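Local coordinates for protein 6-O-methylguanine DNA methyltransferase (Enterococcus faecalis, PDB 2B6C) that is of unproven function but, as an all-helical AlkD-like protein, probably takes part in the repair of alkylated DNA, at residues B[194-198]-B[211-216]; B[164-168]-B[200-204]. The contacts are given in a common frame with arbitrary orientation. Residues are numbered along the deposited sequence.

Interaction 1: B[194-198]-B[211-216]; sequences VEELM and GSKYLA. With SO4 (sulfate ion), chain J.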
loop_
_atom_site.group_PDB
_atom_site.type_symbol
_atom_site.label_atom_id
_atom_site.label_comp_id
_atom_site.label_asym_id
_atom_site.label_seq_id
_atom_site.Cartn_x
_atom_site.Cartn_y
_atom_site.Cartn_z
ATOM N N VAL B 194 26.707 -16.768 6.348
ATOM C CA VAL B 194 27.145 -15.950 7.483
ATOM C C VAL B 194 28.325 -16.597 8.241
ATOM O O VAL B 194 29.306 -15.893 8.549
ATOM C CB VAL B 194 25.964 -15.489 8.415
ATOM C CG1 VAL B 194 26.483 -14.694 9.622
ATOM C CG2 VAL B 194 24.975 -14.623 7.612
ATOM N N GLU B 195 28.249 -17.906 8.502
ATOM C CA GLU B 195 29.326 -18.710 9.119
ATOM C C GLU B 195 30.655 -18.550 8.366
ATOM O O GLU B 195 31.696 -18.287 8.949
ATOM C CB GLU B 195 28.951 -20.206 9.105
ATOM C CG GLU B 195 27.853 -20.694 10.080
ATOM C CD GLU B 195 28.405 -21.589 11.175
ATOM O OE1 GLU B 195 27.622 -22.240 11.904
ATOM O OE2 GLU B 195 29.641 -21.640 11.315
ATOM N N GLU B 196 30.597 -18.781 7.048
ATOM C CA GLU B 196 31.780 -18.678 6.173
ATOM C C GLU B 196 32.417 -17.300 6.233
ATOM O O GLU B 196 33.612 -17.197 6.515
ATOM C CB GLU B 196 31.457 -19.074 4.743
ATOM C CG GLU B 196 31.171 -20.527 4.609
ATOM C CD GLU B 196 30.692 -20.921 3.230
ATOM O OE1 GLU B 196 30.025 -20.128 2.525
ATOM O OE2 GLU B 196 30.987 -22.056 2.857
ATOM N N LEU B 197 31.615 -16.247 6.027
ATOM C CA LEU B 197 32.111 -14.889 6.098
ATOM C C LEU B 197 32.812 -14.596 7.431
ATOM O O LEU B 197 33.919 -14.066 7.454
ATOM C CB LEU B 197 30.965 -13.907 5.847
ATOM C CG LEU B 197 31.311 -12.442 5.583
ATOM C CD1 LEU B 197 31.600 -11.709 6.896
ATOM C CD2 LEU B 197 32.452 -12.313 4.585
HETATM N N MSE B 198 32.170 -14.966 8.536
HETATM C CA MSE B 198 32.697 -14.674 9.883
HETATM C C MSE B 198 33.967 -15.430 10.233
HETATM O O MSE B 198 34.689 -15.032 11.149
HETATM C CB MSE B 198 31.628 -14.897 10.943
HETATM C CG MSE B 198 30.439 -13.943 10.757
HETATM SE SE MSE B 198 29.136 -14.089 12.214
HETATM C CE MSE B 198 30.066 -13.032 13.533
ATOM N N GLY B 211 26.523 -10.810 15.304
ATOM C CA GLY B 211 26.217 -11.600 14.113
ATOM C C GLY B 211 26.143 -13.103 14.293
ATOM O O GLY B 211 25.626 -13.805 13.428
ATOM N N SER B 212 26.664 -13.624 15.402
ATOM C CA SER B 212 26.674 -15.070 15.566
ATOM C C SER B 212 25.563 -15.592 16.495
ATOM O O SER B 212 25.529 -16.782 16.814
ATOM C CB SER B 212 28.059 -15.558 15.993
ATOM O OG SER B 212 28.311 -15.188 17.317
ATOM N N LYS B 213 24.642 -14.716 16.901
ATOM C CA LYS B 213 23.545 -15.119 17.788
ATOM C C LYS B 213 22.822 -16.402 17.354
ATOM O O LYS B 213 22.586 -17.294 18.191
ATOM C CB LYS B 213 22.512 -14.006 17.999
ATOM C CG LYS B 213 21.379 -14.530 18.876
ATOM C CD LYS B 213 20.545 -13.457 19.517
ATOM C CE LYS B 213 19.833 -13.990 20.773
ATOM N NZ LYS B 213 18.622 -13.160 21.083
ATOM N N TYR B 214 22.504 -16.512 16.056
ATOM C CA TYR B 214 21.756 -17.664 15.538
ATOM C C TYR B 214 22.577 -18.753 14.916
ATOM O O TYR B 214 22.039 -19.590 14.189
ATOM C CB TYR B 214 20.642 -17.227 14.567
ATOM C CG TYR B 214 19.705 -16.281 15.241
ATOM C CD1 TYR B 214 19.753 -14.911 14.976
ATOM C CD2 TYR B 214 18.812 -16.742 16.205
ATOM C CE1 TYR B 214 18.915 -14.029 15.647
ATOM C CE2 TYR B 214 17.968 -15.878 16.865
ATOM C CZ TYR B 214 18.027 -14.531 16.589
ATOM O OH TYR B 214 17.178 -13.690 17.263
ATOM N N LEU B 215 23.868 -18.775 15.186
ATOM C CA LEU B 215 24.678 -19.869 14.685
ATOM C C LEU B 215 24.841 -20.914 15.789
ATOM O O LEU B 215 25.075 -20.553 16.945
ATOM C CB LEU B 215 26.017 -19.350 14.172
ATOM C CG LEU B 215 25.919 -18.150 13.217
ATOM C CD1 LEU B 215 27.312 -17.617 12.896
ATOM C CD2 LEU B 215 25.130 -18.474 11.935
ATOM N N ALA B 216 24.672 -22.193 15.447
ATOM C CA ALA B 216 24.883 -23.293 16.408
ATOM C C ALA B 216 26.325 -23.340 16.981
ATOM O O ALA B 216 27.284 -23.021 16.268
ATOM C CB ALA B 216 24.525 -24.622 15.744
HETATM S S SO4 J . 16.558 -9.993 17.096
HETATM O O1 SO4 J . 15.558 -10.280 18.109
HETATM O O2 SO4 J . 17.701 -9.328 17.717
HETATM O O3 SO4 J . 15.958 -9.087 16.122
HETATM O O4 SO4 J . 17.023 -11.217 16.450
#
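At the C-terminal end of the all-helical, HEAT-like fold of this AlkD-like protein, a type I beta turn from Ser212 to Leu215 follows helix 205-211 and packs against helix 191-200. Leu215 N donates to Ser212 O (3.1 Å) to close the turn, which brings Leu215 back over the helix. There Leu215 CD1 rests 4.0 Å from SE of Met198, a selenomethionine, and 4.5 Å from Val194 CG1, one helical turn earlier; CD2 lies 4.0 Å from the aliphatic Glu195 CG at the edge. Gly211 suits the close packing, since a CB on it would fall a tight 3.3 Å from Met198 CE; its carbonyl O is 3.7 Å from Met198 SE. Leu183 of helix 173-186 also touches Val194 and Met198. Ser212 OG is hydrogen-bonded to Gln208 O, within the preceding helix. Tyr214, out of reach of residues 194-198, donates from OH to O4 of a sulfate, probably from the crystallisation liquor, at 2.6 Å.

Interaction 2: B[164-168]-B[200-204]; sequences IIYDR and ELVLS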
loop_
_atom_site.group_PDB
_atom_site.type_symbol
_atom_site.label_atom_id
_atom_site.label_comp_id
_atom_site.label_asym_id
_atom_site.label_seq_id
_atom_site.Cartn_x
_atom_site.Cartn_y
_atom_site.Cartn_z
ATOM N N ILE B 164 30.827 -4.828 4.495
ATOM C CA ILE B 164 31.410 -5.266 5.767
ATOM C C ILE B 164 32.931 -5.180 5.686
ATOM O O ILE B 164 33.582 -4.700 6.635
ATOM C CB ILE B 164 30.962 -6.688 6.172
ATOM C CG1 ILE B 164 29.466 -6.707 6.464
ATOM C CG2 ILE B 164 31.785 -7.213 7.389
ATOM C CD1 ILE B 164 28.844 -8.078 6.495
ATOM N N ILE B 165 33.485 -5.622 4.550
ATOM C CA ILE B 165 34.925 -5.546 4.291
ATOM C C ILE B 165 35.418 -4.096 4.470
ATOM O O ILE B 165 36.430 -3.844 5.149
ATOM C CB ILE B 165 35.301 -6.118 2.879
ATOM C CG1 ILE B 165 35.372 -7.661 2.899
ATOM C CG2 ILE B 165 36.637 -5.562 2.406
ATOM C CD1 ILE B 165 35.292 -8.333 1.508
ATOM N N TYR B 166 34.673 -3.147 3.906
ATOM C CA TYR B 166 35.035 -1.741 3.946
ATOM C C TYR B 166 35.164 -1.186 5.365
ATOM O O TYR B 166 36.074 -0.410 5.641
ATOM C CB TYR B 166 34.011 -0.920 3.166
ATOM C CG TYR B 166 34.410 0.531 2.982
ATOM C CD1 TYR B 166 35.164 0.942 1.862
ATOM C CD2 TYR B 166 34.052 1.493 3.929
ATOM C CE1 TYR B 166 35.544 2.280 1.706
ATOM C CE2 TYR B 166 34.415 2.817 3.778
ATOM C CZ TYR B 166 35.162 3.211 2.679
ATOM O OH TYR B 166 35.493 4.546 2.550
ATOM N N ASP B 167 34.233 -1.550 6.245
ATOM C CA ASP B 167 34.204 -1.001 7.588
ATOM C C ASP B 167 34.669 -2.004 8.612
ATOM O O ASP B 167 34.427 -1.816 9.798
ATOM C CB ASP B 167 32.769 -0.559 7.952
ATOM C CG ASP B 167 32.508 0.884 7.609
ATOM O OD1 ASP B 167 31.565 1.158 6.847
ATOM O OD2 ASP B 167 33.306 1.734 8.047
ATOM N N ARG B 168 35.264 -3.101 8.169
ATOM C CA ARG B 168 35.670 -4.171 9.098
ATOM C C ARG B 168 36.406 -3.667 10.380
ATOM O O ARG B 168 36.081 -4.101 11.497
ATOM C CB ARG B 168 36.486 -5.259 8.373
ATOM C CG ARG B 168 36.910 -6.442 9.277
ATOM C CD ARG B 168 37.799 -7.449 8.527
ATOM N NE ARG B 168 39.132 -6.903 8.217
ATOM C CZ ARG B 168 40.150 -6.849 9.081
ATOM N NH1 ARG B 168 40.008 -7.284 10.338
ATOM N NH2 ARG B 168 41.312 -6.331 8.694
ATOM N N GLU B 200 36.099 -16.151 7.592
ATOM C CA GLU B 200 36.988 -15.551 6.595
ATOM C C GLU B 200 37.561 -14.231 7.101
ATOM O O GLU B 200 38.759 -13.962 6.958
ATOM C CB GLU B 200 36.234 -15.276 5.290
ATOM C CG GLU B 200 37.111 -14.882 4.119
ATOM C CD GLU B 200 36.324 -14.684 2.834
ATOM O OE1 GLU B 200 35.242 -15.320 2.689
ATOM O OE2 GLU B 200 36.777 -13.886 1.964
ATOM N N LEU B 201 36.697 -13.410 7.675
ATOM C CA LEU B 201 37.070 -12.086 8.132
ATOM C C LEU B 201 37.317 -12.090 9.631
ATOM O O LEU B 201 36.656 -12.838 10.380
ATOM C CB LEU B 201 35.956 -11.072 7.798
ATOM C CG LEU B 201 35.486 -10.963 6.331
ATOM C CD1 LEU B 201 34.451 -9.805 6.151
ATOM C CD2 LEU B 201 36.686 -10.806 5.367
ATOM N N VAL B 202 38.251 -11.260 10.078
ATOM C CA VAL B 202 38.401 -11.013 11.519
ATOM C C VAL B 202 37.576 -9.785 11.924
ATOM O O VAL B 202 37.982 -8.638 11.730
ATOM C CB VAL B 202 39.883 -10.913 11.953
ATOM C CG1 VAL B 202 40.012 -10.535 13.446
ATOM C CG2 VAL B 202 40.593 -12.255 11.682
ATOM N N LEU B 203 36.394 -10.059 12.469
ATOM C CA LEU B 203 35.430 -9.035 12.833
ATOM C C LEU B 203 35.664 -8.558 14.256
ATOM O O LEU B 203 36.261 -9.267 15.037
ATOM C CB LEU B 203 34.001 -9.570 12.687
ATOM C CG LEU B 203 33.550 -9.962 11.288
ATOM C CD1 LEU B 203 32.138 -10.592 11.361
ATOM C CD2 LEU B 203 33.627 -8.777 10.282
ATOM N N SER B 204 35.188 -7.365 14.592
ATOM C CA SER B 204 35.312 -6.836 15.947
ATOM C C SER B 204 34.594 -7.771 16.930
ATOM O O SER B 204 33.651 -8.474 16.516
ATOM C CB SER B 204 34.673 -5.437 16.002
ATOM O OG SER B 204 33.259 -5.525 15.914
HETATM O O HOH W 1 34.281 -6.017 12.227
#
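Leu201 and Leu203, both in the m,t rotamer, approach the end of helix 157-166 from a loop in which they face differently. The CA-to-CB bond of Leu201 points toward the helix, and its CD1 settles between two neighbouring isoleucines, 3.9 Å from Ile164 CG2 and 4.0 Å from Ile165 CG1. Leu203 starts away from the helix, yet with chi1 m and chi2 t its CD2 comes back to 3.8 Å from Ile164 CG2. The CG2 methyl of Ile164, also m,t, is thus shared by both leucines, while Ile165, with the same rotamer, starts sideways and reaches Leu201 through CG1. The contact ties non-consecutive helices of the HEAT-like superhelix expected of AlkD relatives: the end of helix 157-166 meets the linker joining helices 191-200 and 205-211, and Ile164 and Leu203 both touch the intervening helix 173-186. Arg168 spans the exposed edge. Its chi1 and chi2 are trans, so the aliphatic part extends across to the loop, with CG 4.2 Å from Leu203 CD2 and CD 4.1 Å from Leu201 CB; chi3 (p, 69°) and chi4 (81°) then turn the guanidinium so that NH1 donates to Val202 O at 2.8 Å, with an N-H...O angle of 156°. The backbones are joined by a water that donates to Arg168 O (2.7 Å) and accepts from Ser204 N (2.9 Å). Ser204, at the N-cap of helix 205-211, has chi1 p, and its OG is hydrogen-bonded to Ala207 N and to Gln176 OE1.

In the fold
Both contacts involve the chain from helix 191-200 to the turn after helix 205-211, and they alternate along the sequence: loop 200-204 of interaction 2 lies between the two segments of interaction 1. Their centres are 13 Å apart, and they meet where Met198 CG packs 3.8 Å from Leu203 CD1. Both are peripheral, their centres about 22 and 21 Å from the chain's centre, and partly buried: Val194, Met198 and Gly211 are buried and Ala216 exposed in interaction 1, Ile164 and Leu203 buried and Ile165 and Val202 exposed in interaction 2. Interaction 1 relies on apolar and van der Waals packing, whereas interaction 2 adds an arginine-to-carbonyl hydrogen bond and a bridging water. Helix 173-186 touches side chains of both.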